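Local coordinates for extracellular solute-binding protein family 1 (Kribbella flavida, PDB 5IXP) that probably captures a solute, perhaps a sugar, outside the cell and delivers it to an ABC transporter for import, at residues Y69-A73 with T101-I107; L87-W91 with A292-P297; K95-A99 with G271-L275; G110-P115 with S309-T313. All coordinates share one frame; numbering follows the deposited sequence.

Interaction 1 of 4, residues Y69-A73 with T101-I107; sequences YLAKA and TSDGRII
One face of the Arg105 guanidinium is covered by Ala73, whose methyl CB sits 3.6 Å above the plane, offset toward the rim and 3.7 Å from Arg105 CZ. At its edge lies the carboxylate of Asp103, gripped side-on: Arg105 NE reaches Asp103 OD2 at 2.6 Å and NH1 takes OD1, both on the syn side. A bend at chi3 (-73°) turns the guanidinium back over Ala73, while its remaining nitrogen, NH2, makes a salt bridge to Asp74. A leucine in place of Arg105 would probably leave Asp103 and Asp74 without their shared cation and take away the flat cover over Ala73 CB.

Below this polar lid the contact is apolar, and no hydrogen bond crosses it. Ala73 CB meets Thr101 CG2 at 3.5 Å, and Leu70 CD2 lies 3.8 Å from Ile107 CD1. The Thr101 hydroxyl faces into its own loop, where it accepts the backbone N-H of Arg105 (N to OG1, 2.9 Å). Two type I beta turns thus meet, Leu70 to Ala73, starting in helix 66-70, and Thr101 to Gly104 on the way to strand 108-121, at the margin of a periplasmic-binding-protein-like fold.

Interaction 2 of 4, residues L87-W91 with A292-P297; sequences LKSRW and AWLTAP. With FMT (formic acid), chain B.
Arg90 shares its guanidinium between Ala292 O across the contact and, at another edge, a molecule of formic acid or formate, probably from the crystallisation liquor. Arg90 NE holds FMT O2 at 2.9 Å and NH1 holds FMT O1 at 3.0 Å, the two-pronged grip familiar from arginine-carboxylate pairs. The remaining nitrogen, Arg90 NH2, gives a 2.7 Å hydrogen bond to Ala292 O, arriving in the carbonyl plane on a lone pair, although the oxygen is tilted 23° from the guanidinium plane.

Both faces of that flat group are covered. Ala296 CA lies 3.5 Å above its centre, and Leu87 CD1 is over the opposite face toward the rim; Leu87 CD1 also packs on Ala292 CB at 3.7 Å. With CG anti to the backbone N (chi1 158°) and chi2 extended, Arg90 places its CD over a face of the Trp91 ring; the bend at chi3 then directs the guanidinium. Trp91 turns its edge to Thr295, with CZ2 3.3 Å from OG1, while its NE1 bonds to Gly110 and the threonine hydroxyl to Ala291. The result is an arginine hydrogen-bonded to a carbonyl in the last turn of helix 284-294, at the junction with helix 297-307, whose N-cap residue is Ala296.

Interaction 3 of 4, residues K95-A99 with G271-L275; sequences KVASA and GGSYL
Lys95 and Tyr274 approach from opposite directions and lie one over the other: the lysine chain runs from helix 93-98 toward strand 269-276 while the phenol reaches back to the helix. Lys95 CE stands 3.5 Å above the ring plane, offset toward the rim, in a CH-pi contact. Its ammonium NZ is 4.2 Å from the centroid of the Tyr274 ring and 25° off the normal, which satisfies a cation-pi geometry. Ala99 CB covers the other face, 3.5 Å from Tyr274 CE2, so the ring is held between a side chain of helix 93-98 and the methyl of Ala99 just after its end.

Two hydrogen bonds run in opposite directions between the segments. Tyr274 OH donates to Lys95 O at 2.6 Å, in the carbonyl plane and on a lone pair, while Lys95 NZ donates to Ser273 O at 2.9 Å with a 26° tilt from that carbonyl's plane. A single kink at chi2 (74°) in an otherwise extended chain aims the lysine at the strand. One water accepts from Lys95 NZ and donates to Gly271 O; another donates to the Tyr274 hydroxyl. Asp112 O also accepts from NZ. The buried ammonium is therefore ringed by two backbone carbonyls, a water and an aromatic face, which would probably stabilise its positive charge without any carboxylate among these direct partners.

Interaction 4 of 4, residues G110-P115 with S309-T313; sequences GTDIGP and SFPST
Ile113 and Ser312 carry the tight part of this contact. The Ser312 hydroxyl donates to Thr111 O at 2.6 Å, tilted 25° from the carbonyl plane, because a chi1 of 65° sets OG between its own backbone N and carbonyl carbon and turns it toward strand 108-121. Beside it, Ile113 CG2 rests 3.7 Å from Ser312 CB. The other branch goes elsewhere: Ile113 CG1 lies 3.4 Å from Pro311 O and meets the Phe310 ring at its edge, near the ring plane, 4.0 Å from CD2. Pro115 CG approaches the same Phe310 CD2 at 3.8 Å, obliquely. Between the backbones, Ile113 N bonds to Phe310 O at 3.0 Å, in the carbonyl plane. Cutting Ile113 back to an alanine is likely to open a gap beside the edge of Phe310 and deprive Ser312 CB of its apolar neighbour.

The Asp112 side is looser and partly exposed. Its carboxylate only brushes Ser309, with OD2 3.5 Å from CB, and water mediates the polar link: one molecule donates to both Asp112 OD2 and Ile113 O and accepts from Phe310 N, spanning the two segments where no direct bond is made.

Residues 110-115 belong to the long strand 108-121, beside strand 269-276, while the short strand 310-311 follows helix 297-307. Phe310 is flanked by Phe339 and Val340 of helix 335-344, which also touches Ile113 and Pro115 through Ala343; from helix 297-307, Gln300 accepts a hydrogen bond from Ser312 N.

Interactions 3 and 4 lie nearest the middle of the chain, each centred about 10 Å from its centre, and share the sheet of strands 108-121 and 269-276; Lys95 NZ to Asp112 O (2.7 Å) joins them. Interactions 1 and 2 are centred about 20 and 19 Å out. Although peripheral, interaction 1 is largely buried and apolar across its segments, whereas interaction 2 is partly exposed and has an arginine that binds formate. Interaction 3 instead buries a lysine, and interaction 4 combines direct hydrogen bonds with aromatic packing. Trp91 NE1 to Gly110 O (2.8 Å) ties interaction 2 to interaction 4, and Ile107 N to Ala99 O (3.0 Å) ties interaction 1 to interaction 3.

Interaction 1 of 4, residues Y69-A73 with T101-I107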
loop_
_atom_site.group_PDB
_atom_site.type_symbol
_atom_site.label_atom_id
_atom_site.label_comp_id
_atom_site.label_asym_id
_atom_site.label_seq_id
_atom_site.Cartn_x
_atom_site.Cartn_y
_atom_site.Cartn_z
ATOM N N TYR A 69 -0.359 -0.962 16.482
ATOM C CA TYR A 69 0.398 -1.883 17.310
ATOM C C TYR A 69 1.801 -1.390 17.618
ATOM O O TYR A 69 2.396 -1.846 18.600
ATOM C CB TYR A 69 0.403 -3.268 16.653
ATOM C CG TYR A 69 -1.021 -3.745 16.603
ATOM C CD1 TYR A 69 -1.641 -4.220 17.746
ATOM C CD2 TYR A 69 -1.780 -3.614 15.455
ATOM C CE1 TYR A 69 -2.972 -4.611 17.734
ATOM C CE2 TYR A 69 -3.109 -3.999 15.431
ATOM C CZ TYR A 69 -3.692 -4.498 16.577
ATOM O OH TYR A 69 -5.001 -4.876 16.557
ATOM N N LEU A 70 2.322 -0.437 16.838
ATOM C CA LEU A 70 3.505 0.286 17.283
ATOM C C LEU A 70 3.248 0.949 18.629
ATOM O O LEU A 70 4.131 0.989 19.492
ATOM C CB LEU A 70 3.919 1.325 16.238
ATOM C CG LEU A 70 4.480 0.792 14.908
ATOM C CD1 LEU A 70 4.591 1.908 13.867
ATOM C CD2 LEU A 70 5.824 0.119 15.112
ATOM N N ALA A 71 2.031 1.451 18.839
ATOM C CA ALA A 71 1.687 2.048 20.124
ATOM C C ALA A 71 1.558 1.010 21.230
ATOM O O ALA A 71 1.534 1.380 22.409
ATOM C CB ALA A 71 0.389 2.853 20.004
ATOM N N LYS A 72 1.479 -0.273 20.880
ATOM C CA LYS A 72 1.416 -1.363 21.841
ATOM C C LYS A 72 2.662 -2.236 21.770
ATOM O O LYS A 72 2.593 -3.445 22.003
ATOM C CB LYS A 72 0.164 -2.209 21.604
ATOM C CG LYS A 72 -1.131 -1.455 21.778
ATOM C CD LYS A 72 -2.318 -2.323 21.400
ATOM C CE LYS A 72 -3.617 -1.694 21.858
ATOM N NZ LYS A 72 -3.646 -1.531 23.339
ATOM N N ALA A 73 3.810 -1.634 21.447
ATOM C CA ALA A 73 4.998 -2.426 21.150
ATOM C C ALA A 73 5.462 -3.258 22.335
ATOM O O ALA A 73 6.174 -4.249 22.129
ATOM C CB ALA A 73 6.130 -1.527 20.673
ATOM N N THR A 101 9.402 1.354 16.056
ATOM C CA THR A 101 8.823 2.304 16.990
ATOM C C THR A 101 9.670 3.567 17.056
ATOM O O THR A 101 10.806 3.615 16.581
ATOM C CB THR A 101 8.737 1.707 18.389
ATOM O OG1 THR A 101 10.065 1.508 18.889
ATOM C CG2 THR A 101 7.992 0.371 18.357
ATOM N N SER A 102 9.107 4.594 17.693
ATOM C CA SER A 102 9.850 5.833 17.903
ATOM C C SER A 102 11.140 5.588 18.667
ATOM O O SER A 102 12.142 6.269 18.428
ATOM C CB SER A 102 8.980 6.842 18.647
ATOM O OG SER A 102 7.807 7.137 17.905
ATOM N N ASP A 103 11.146 4.612 19.568
ATOM C CA ASP A 103 12.309 4.326 20.393
ATOM C C ASP A 103 13.240 3.292 19.776
ATOM O O ASP A 103 14.213 2.894 20.421
ATOM C CB ASP A 103 11.864 3.862 21.783
ATOM C CG ASP A 103 10.884 2.712 21.721
ATOM O OD1 ASP A 103 9.659 2.962 21.768
ATOM O OD2 ASP A 103 11.340 1.557 21.607
ATOM N N GLY A 104 12.957 2.833 18.557
ATOM C CA GLY A 104 13.869 1.972 17.835
ATOM C C GLY A 104 13.557 0.488 17.853
ATOM O O GLY A 104 14.296 -0.284 17.229
ATOM N N ARG A 105 12.508 0.057 18.548
ATOM C CA ARG A 105 12.173 -1.362 18.564
ATOM C C ARG A 105 11.577 -1.775 17.224
ATOM O O ARG A 105 10.797 -1.034 16.623
ATOM C CB ARG A 105 11.197 -1.658 19.702
ATOM C CG ARG A 105 11.832 -1.543 21.087
ATOM C CD ARG A 105 10.791 -1.695 22.188
ATOM N NE ARG A 105 9.923 -0.524 22.300
ATOM C CZ ARG A 105 8.820 -0.479 23.039
ATOM N NH1 ARG A 105 8.095 0.632 23.087
ATOM N NH2 ARG A 105 8.431 -1.553 23.716
ATOM N N ILE A 106 11.954 -2.956 16.744
ATOM C CA ILE A 106 11.487 -3.450 15.452
ATOM C C ILE A 106 10.517 -4.589 15.727
ATOM O O ILE A 106 10.914 -5.645 16.236
ATOM C CB ILE A 106 12.647 -3.904 14.557
ATOM C CG1 ILE A 106 13.585 -2.727 14.275
ATOM C CG2 ILE A 106 12.115 -4.492 13.255
ATOM C CD1 ILE A 106 14.849 -3.122 13.549
ATOM N N ILE A 107 9.238 -4.392 15.401
ATOM C CA ILE A 107 8.236 -5.385 15.768
ATOM C C ILE A 107 7.781 -6.230 14.595
ATOM O O ILE A 107 7.000 -7.170 14.797
ATOM C CB ILE A 107 7.018 -4.742 16.459
ATOM C CG1 ILE A 107 6.250 -3.824 15.506
ATOM C CG2 ILE A 107 7.456 -3.994 17.730
ATOM C CD1 ILE A 107 4.856 -3.445 16.047
#

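Interaction 2 of 4, residues L87-W91 with A292-P297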
loop_
_atom_site.group_PDB
_atom_site.type_symbol
_atom_site.label_atom_id
_atom_site.label_comp_id
_atom_site.label_asym_id
_atom_site.label_seq_id
_atom_site.Cartn_x
_atom_site.Cartn_y
_atom_site.Cartn_z
ATOM N N LEU A 87 19.944 -8.053 10.240
ATOM C CA LEU A 87 19.152 -8.287 9.035
ATOM C C LEU A 87 18.644 -7.007 8.385
ATOM O O LEU A 87 18.245 -7.052 7.224
ATOM C CB LEU A 87 17.942 -9.168 9.343
ATOM C CG LEU A 87 18.177 -10.635 9.673
ATOM C CD1 LEU A 87 16.825 -11.312 9.882
ATOM C CD2 LEU A 87 18.970 -11.322 8.573
ATOM N N LYS A 88 18.635 -5.886 9.113
ATOM C CA LYS A 88 17.987 -4.652 8.662
ATOM C C LYS A 88 18.252 -4.321 7.190
ATOM O O LYS A 88 17.324 -4.009 6.430
ATOM C CB LYS A 88 18.455 -3.503 9.565
ATOM C CG LYS A 88 17.357 -2.580 10.035
ATOM C CD LYS A 88 17.703 -1.928 11.377
ATOM C CE LYS A 88 18.928 -1.023 11.285
ATOM N NZ LYS A 88 19.206 -0.337 12.585
ATOM N N SER A 89 19.520 -4.408 6.769
ATOM C CA SER A 89 19.939 -4.064 5.409
ATOM C C SER A 89 19.359 -4.978 4.331
ATOM O O SER A 89 19.509 -4.676 3.138
ATOM C CB SER A 89 21.453 -4.114 5.340
ATOM O OG SER A 89 21.880 -5.356 5.862
ATOM N N ARG A 90 18.741 -6.096 4.716
ATOM C CA ARG A 90 18.048 -6.956 3.762
ATOM C C ARG A 90 16.903 -6.220 3.079
ATOM O O ARG A 90 16.635 -6.443 1.892
ATOM C CB ARG A 90 17.532 -8.203 4.504
ATOM C CG ARG A 90 16.398 -8.935 3.841
ATOM C CD ARG A 90 15.649 -9.837 4.831
ATOM N NE ARG A 90 16.432 -11.006 5.231
ATOM C CZ ARG A 90 15.961 -11.993 5.988
ATOM N NH1 ARG A 90 16.738 -13.024 6.289
ATOM N NH2 ARG A 90 14.706 -11.952 6.435
ATOM N N TRP A 91 16.225 -5.337 3.807
ATOM C CA TRP A 91 15.015 -4.674 3.341
ATOM C C TRP A 91 15.297 -3.252 2.868
ATOM O O TRP A 91 16.270 -2.616 3.281
ATOM C CB TRP A 91 13.972 -4.610 4.458
ATOM C CG TRP A 91 13.298 -5.908 4.820
ATOM C CD1 TRP A 91 12.211 -6.468 4.205
ATOM C CD2 TRP A 91 13.637 -6.779 5.902
ATOM N NE1 TRP A 91 11.866 -7.647 4.828
ATOM C CE2 TRP A 91 12.721 -7.856 5.879
ATOM C CE3 TRP A 91 14.622 -6.750 6.893
ATOM C CZ2 TRP A 91 12.774 -8.905 6.797
ATOM C CZ3 TRP A 91 14.671 -7.798 7.816
ATOM C CH2 TRP A 91 13.751 -8.861 7.755
ATOM N N ALA A 292 11.999 -14.636 10.084
ATOM C CA ALA A 292 13.122 -14.123 9.307
ATOM C C ALA A 292 13.341 -14.958 8.051
ATOM O O ALA A 292 13.644 -14.420 6.978
ATOM C CB ALA A 292 14.388 -14.093 10.167
ATOM N N TRP A 293 13.187 -16.279 8.157
ATOM C CA TRP A 293 13.387 -17.119 6.982
ATOM C C TRP A 293 12.285 -16.894 5.948
ATOM O O TRP A 293 12.559 -16.798 4.741
ATOM C CB TRP A 293 13.460 -18.589 7.395
ATOM C CG TRP A 293 13.684 -19.507 6.232
ATOM C CD1 TRP A 293 14.884 -19.822 5.657
ATOM C CD2 TRP A 293 12.688 -20.226 5.500
ATOM N NE1 TRP A 293 14.696 -20.694 4.613
ATOM C CE2 TRP A 293 13.353 -20.957 4.494
ATOM C CE3 TRP A 293 11.295 -20.325 5.599
ATOM C CZ2 TRP A 293 12.676 -21.770 3.589
ATOM C CZ3 TRP A 293 10.624 -21.146 4.710
ATOM C CH2 TRP A 293 11.317 -21.860 3.716
ATOM N N LEU A 294 11.031 -16.805 6.399
ATOM C CA LEU A 294 9.929 -16.586 5.470
ATOM C C LEU A 294 10.073 -15.269 4.716
ATOM O O LEU A 294 9.525 -15.128 3.617
ATOM C CB LEU A 294 8.587 -16.610 6.220
ATOM C CG LEU A 294 8.102 -17.978 6.727
ATOM C CD1 LEU A 294 6.962 -17.776 7.726
ATOM C CD2 LEU A 294 7.652 -18.894 5.574
ATOM N N THR A 295 10.766 -14.286 5.292
ATOM C CA THR A 295 10.910 -12.981 4.654
ATOM C C THR A 295 12.286 -12.775 4.027
ATOM O O THR A 295 12.580 -11.667 3.561
ATOM C CB THR A 295 10.614 -11.857 5.655
ATOM O OG1 THR A 295 11.498 -11.963 6.784
ATOM C CG2 THR A 295 9.157 -11.947 6.125
ATOM N N ALA A 296 13.124 -13.816 3.991
ATOM C CA ALA A 296 14.427 -13.732 3.345
ATOM C C ALA A 296 14.274 -13.624 1.824
ATOM O O ALA A 296 13.260 -14.050 1.258
ATOM C CB ALA A 296 15.279 -14.954 3.707
ATOM N N PRO A 297 15.281 -13.063 1.138
ATOM C CA PRO A 297 15.164 -12.881 -0.320
ATOM C C PRO A 297 14.810 -14.142 -1.093
ATOM O O PRO A 297 13.960 -14.069 -1.990
ATOM C CB PRO A 297 16.554 -12.359 -0.725
ATOM C CG PRO A 297 17.133 -11.777 0.512
ATOM C CD PRO A 297 16.505 -12.451 1.688
HETATM C C FMT B . 19.536 -12.306 4.500
HETATM O O1 FMT B . 19.160 -13.470 4.610
HETATM O O2 FMT B . 18.954 -11.461 3.823
#

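Interaction 3 of 4, residues K95-A99 with G271-L275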
loop_
_atom_site.group_PDB
_atom_site.type_symbol
_atom_site.label_atom_id
_atom_site.label_comp_id
_atom_site.label_asym_id
_atom_site.label_seq_id
_atom_site.Cartn_x
_atom_site.Cartn_y
_atom_site.Cartn_z
ATOM N N LYS A 95 10.721 0.185 4.321
ATOM C CA LYS A 95 9.954 -0.962 4.792
ATOM C C LYS A 95 10.268 -1.259 6.253
ATOM O O LYS A 95 9.358 -1.504 7.052
ATOM C CB LYS A 95 10.234 -2.189 3.913
ATOM C CG LYS A 95 9.419 -3.447 4.301
ATOM C CD LYS A 95 7.960 -3.318 3.878
ATOM C CE LYS A 95 7.167 -4.596 4.183
ATOM N NZ LYS A 95 5.727 -4.519 3.746
ATOM N N VAL A 96 11.552 -1.222 6.625
ATOM C CA VAL A 96 11.929 -1.451 8.018
ATOM C C VAL A 96 11.339 -0.370 8.908
ATOM O O VAL A 96 10.816 -0.653 9.995
ATOM C CB VAL A 96 13.462 -1.502 8.164
ATOM C CG1 VAL A 96 13.850 -1.667 9.632
ATOM C CG2 VAL A 96 14.052 -2.604 7.321
ATOM N N ALA A 97 11.403 0.885 8.452
ATOM C CA ALA A 97 11.002 2.014 9.286
ATOM C C ALA A 97 9.533 1.932 9.675
ATOM O O ALA A 97 9.159 2.316 10.791
ATOM C CB ALA A 97 11.291 3.331 8.552
ATOM N N SER A 98 8.679 1.436 8.774
ATOM C CA SER A 98 7.248 1.405 9.060
ATOM C C SER A 98 6.894 0.426 10.169
ATOM O O SER A 98 5.799 0.528 10.734
ATOM C CB SER A 98 6.451 1.062 7.799
ATOM O OG SER A 98 6.625 2.042 6.786
ATOM N N ALA A 99 7.781 -0.518 10.491
ATOM C CA ALA A 99 7.582 -1.444 11.601
ATOM C C ALA A 99 8.535 -1.163 12.758
ATOM O O ALA A 99 8.776 -2.046 13.591
ATOM C CB ALA A 99 7.736 -2.894 11.125
ATOM N N GLY A 271 0.273 -0.647 0.430
ATOM C CA GLY A 271 0.040 -2.005 0.900
ATOM C C GLY A 271 1.314 -2.738 1.273
ATOM O O GLY A 271 2.405 -2.169 1.377
ATOM N N GLY A 272 1.159 -4.043 1.466
ATOM C CA GLY A 272 2.235 -4.886 1.947
ATOM C C GLY A 272 2.092 -5.170 3.434
ATOM O O GLY A 272 1.377 -4.481 4.168
ATOM N N SER A 273 2.780 -6.211 3.894
ATOM C CA SER A 273 2.530 -6.708 5.240
ATOM C C SER A 273 3.843 -6.983 5.965
ATOM O O SER A 273 4.937 -6.715 5.457
ATOM C CB SER A 273 1.655 -7.970 5.207
ATOM O OG SER A 273 0.384 -7.685 4.647
ATOM N N TYR A 274 3.701 -7.506 7.186
ATOM C CA TYR A 274 4.789 -7.801 8.109
ATOM C C TYR A 274 4.439 -9.062 8.880
ATOM O O TYR A 274 3.264 -9.366 9.099
ATOM C CB TYR A 274 5.033 -6.660 9.145
ATOM C CG TYR A 274 5.511 -5.391 8.512
ATOM C CD1 TYR A 274 4.611 -4.488 7.971
ATOM C CD2 TYR A 274 6.862 -5.111 8.427
ATOM C CE1 TYR A 274 5.042 -3.336 7.361
ATOM C CE2 TYR A 274 7.314 -3.938 7.816
ATOM C CZ TYR A 274 6.400 -3.061 7.294
ATOM O OH TYR A 274 6.822 -1.907 6.678
ATOM N N LEU A 275 5.466 -9.797 9.279
ATOM C CA LEU A 275 5.319 -10.863 10.260
ATOM C C LEU A 275 5.781 -10.346 11.616
ATOM O O LEU A 275 6.863 -9.754 11.725
ATOM C CB LEU A 275 6.114 -12.106 9.849
ATOM C CG LEU A 275 5.795 -12.646 8.442
ATOM C CD1 LEU A 275 6.584 -13.933 8.205
ATOM C CD2 LEU A 275 4.305 -12.893 8.268
HETATM O O HOH W 1 4.515 -2.079 3.490
HETATM O O HOH W 2 5.754 0.154 4.378
#

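Interaction 4 of 4, residues G110-P115 with S309-T313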
loop_
_atom_site.group_PDB
_atom_site.type_symbol
_atom_site.label_atom_id
_atom_site.label_comp_id
_atom_site.label_asym_id
_atom_site.label_seq_id
_atom_site.Cartn_x
_atom_site.Cartn_y
_atom_site.Cartn_z
ATOM N N GLY A 110 9.351 -7.446 7.182
ATOM C CA GLY A 110 8.521 -7.091 6.038
ATOM C C GLY A 110 8.360 -8.221 5.028
ATOM O O GLY A 110 9.319 -8.912 4.663
ATOM N N THR A 111 7.113 -8.402 4.566
ATOM C CA THR A 111 6.832 -9.349 3.497
ATOM C C THR A 111 6.800 -8.591 2.174
ATOM O O THR A 111 7.847 -8.110 1.732
ATOM C CB THR A 111 5.529 -10.123 3.763
ATOM O OG1 THR A 111 4.401 -9.239 3.718
ATOM C CG2 THR A 111 5.587 -10.785 5.147
ATOM N N ASP A 112 5.636 -8.460 1.530
ATOM C CA ASP A 112 5.606 -7.823 0.218
ATOM C C ASP A 112 5.355 -6.312 0.339
ATOM O O ASP A 112 5.188 -5.764 1.435
ATOM C CB ASP A 112 4.566 -8.500 -0.678
ATOM C CG ASP A 112 3.138 -8.365 -0.147
ATOM O OD1 ASP A 112 2.956 -8.071 1.053
ATOM O OD2 ASP A 112 2.188 -8.566 -0.939
ATOM N N ILE A 113 5.355 -5.622 -0.810
ATOM C CA ILE A 113 5.068 -4.190 -0.883
ATOM C C ILE A 113 4.195 -3.914 -2.103
ATOM O O ILE A 113 4.014 -4.765 -2.975
ATOM C CB ILE A 113 6.348 -3.322 -0.955
ATOM C CG1 ILE A 113 7.358 -3.904 -1.959
ATOM C CG2 ILE A 113 6.960 -3.150 0.437
ATOM C CD1 ILE A 113 8.503 -2.917 -2.316
ATOM N N GLY A 114 3.674 -2.687 -2.169
ATOM C CA GLY A 114 2.917 -2.240 -3.315
ATOM C C GLY A 114 3.498 -0.974 -3.912
ATOM O O GLY A 114 2.873 0.094 -3.883
ATOM N N PRO A 115 4.714 -1.055 -4.459
ATOM C CA PRO A 115 5.313 0.146 -5.062
ATOM C C PRO A 115 4.471 0.616 -6.237
ATOM O O PRO A 115 3.965 -0.188 -7.021
ATOM C CB PRO A 115 6.697 -0.332 -5.506
ATOM C CG PRO A 115 6.486 -1.783 -5.820
ATOM C CD PRO A 115 5.509 -2.265 -4.743
ATOM N N SER A 309 3.355 -11.570 -5.403
ATOM C CA SER A 309 3.629 -10.510 -4.441
ATOM C C SER A 309 5.010 -9.906 -4.663
ATOM O O SER A 309 5.998 -10.623 -4.841
ATOM C CB SER A 309 3.535 -11.067 -3.029
ATOM O OG SER A 309 2.292 -11.711 -2.841
ATOM N N PHE A 310 5.085 -8.574 -4.619
ATOM C CA PHE A 310 6.350 -7.936 -4.992
ATOM C C PHE A 310 7.297 -7.882 -3.791
ATOM O O PHE A 310 6.897 -7.415 -2.714
ATOM C CB PHE A 310 6.123 -6.531 -5.547
ATOM C CG PHE A 310 7.310 -6.001 -6.275
ATOM C CD1 PHE A 310 7.557 -6.390 -7.582
ATOM C CD2 PHE A 310 8.223 -5.176 -5.635
ATOM C CE1 PHE A 310 8.685 -5.929 -8.267
ATOM C CE2 PHE A 310 9.353 -4.703 -6.314
ATOM C CZ PHE A 310 9.583 -5.089 -7.629
ATOM N N PRO A 311 8.541 -8.349 -3.930
ATOM C CA PRO A 311 9.439 -8.439 -2.765
ATOM C C PRO A 311 9.797 -7.076 -2.194
ATOM O O PRO A 311 9.858 -6.072 -2.906
ATOM C CB PRO A 311 10.691 -9.126 -3.329
ATOM C CG PRO A 311 10.200 -9.896 -4.510
ATOM C CD PRO A 311 9.115 -9.009 -5.114
ATOM N N SER A 312 10.047 -7.053 -0.887
ATOM C CA SER A 312 10.581 -5.865 -0.235
ATOM C C SER A 312 12.062 -6.002 0.096
ATOM O O SER A 312 12.630 -5.104 0.722
ATOM C CB SER A 312 9.784 -5.543 1.035
ATOM O OG SER A 312 9.911 -6.555 2.028
ATOM N N THR A 313 12.693 -7.099 -0.315
ATOM C CA THR A 313 14.092 -7.372 -0.010
ATOM C C THR A 313 14.950 -7.009 -1.217
ATOM O O THR A 313 14.717 -7.513 -2.325
ATOM C CB THR A 313 14.281 -8.849 0.348
ATOM O OG1 THR A 313 13.661 -9.664 -0.661
ATOM C CG2 THR A 313 13.646 -9.168 1.710
HETATM O O HOH W 3 2.734 -7.177 -3.749
#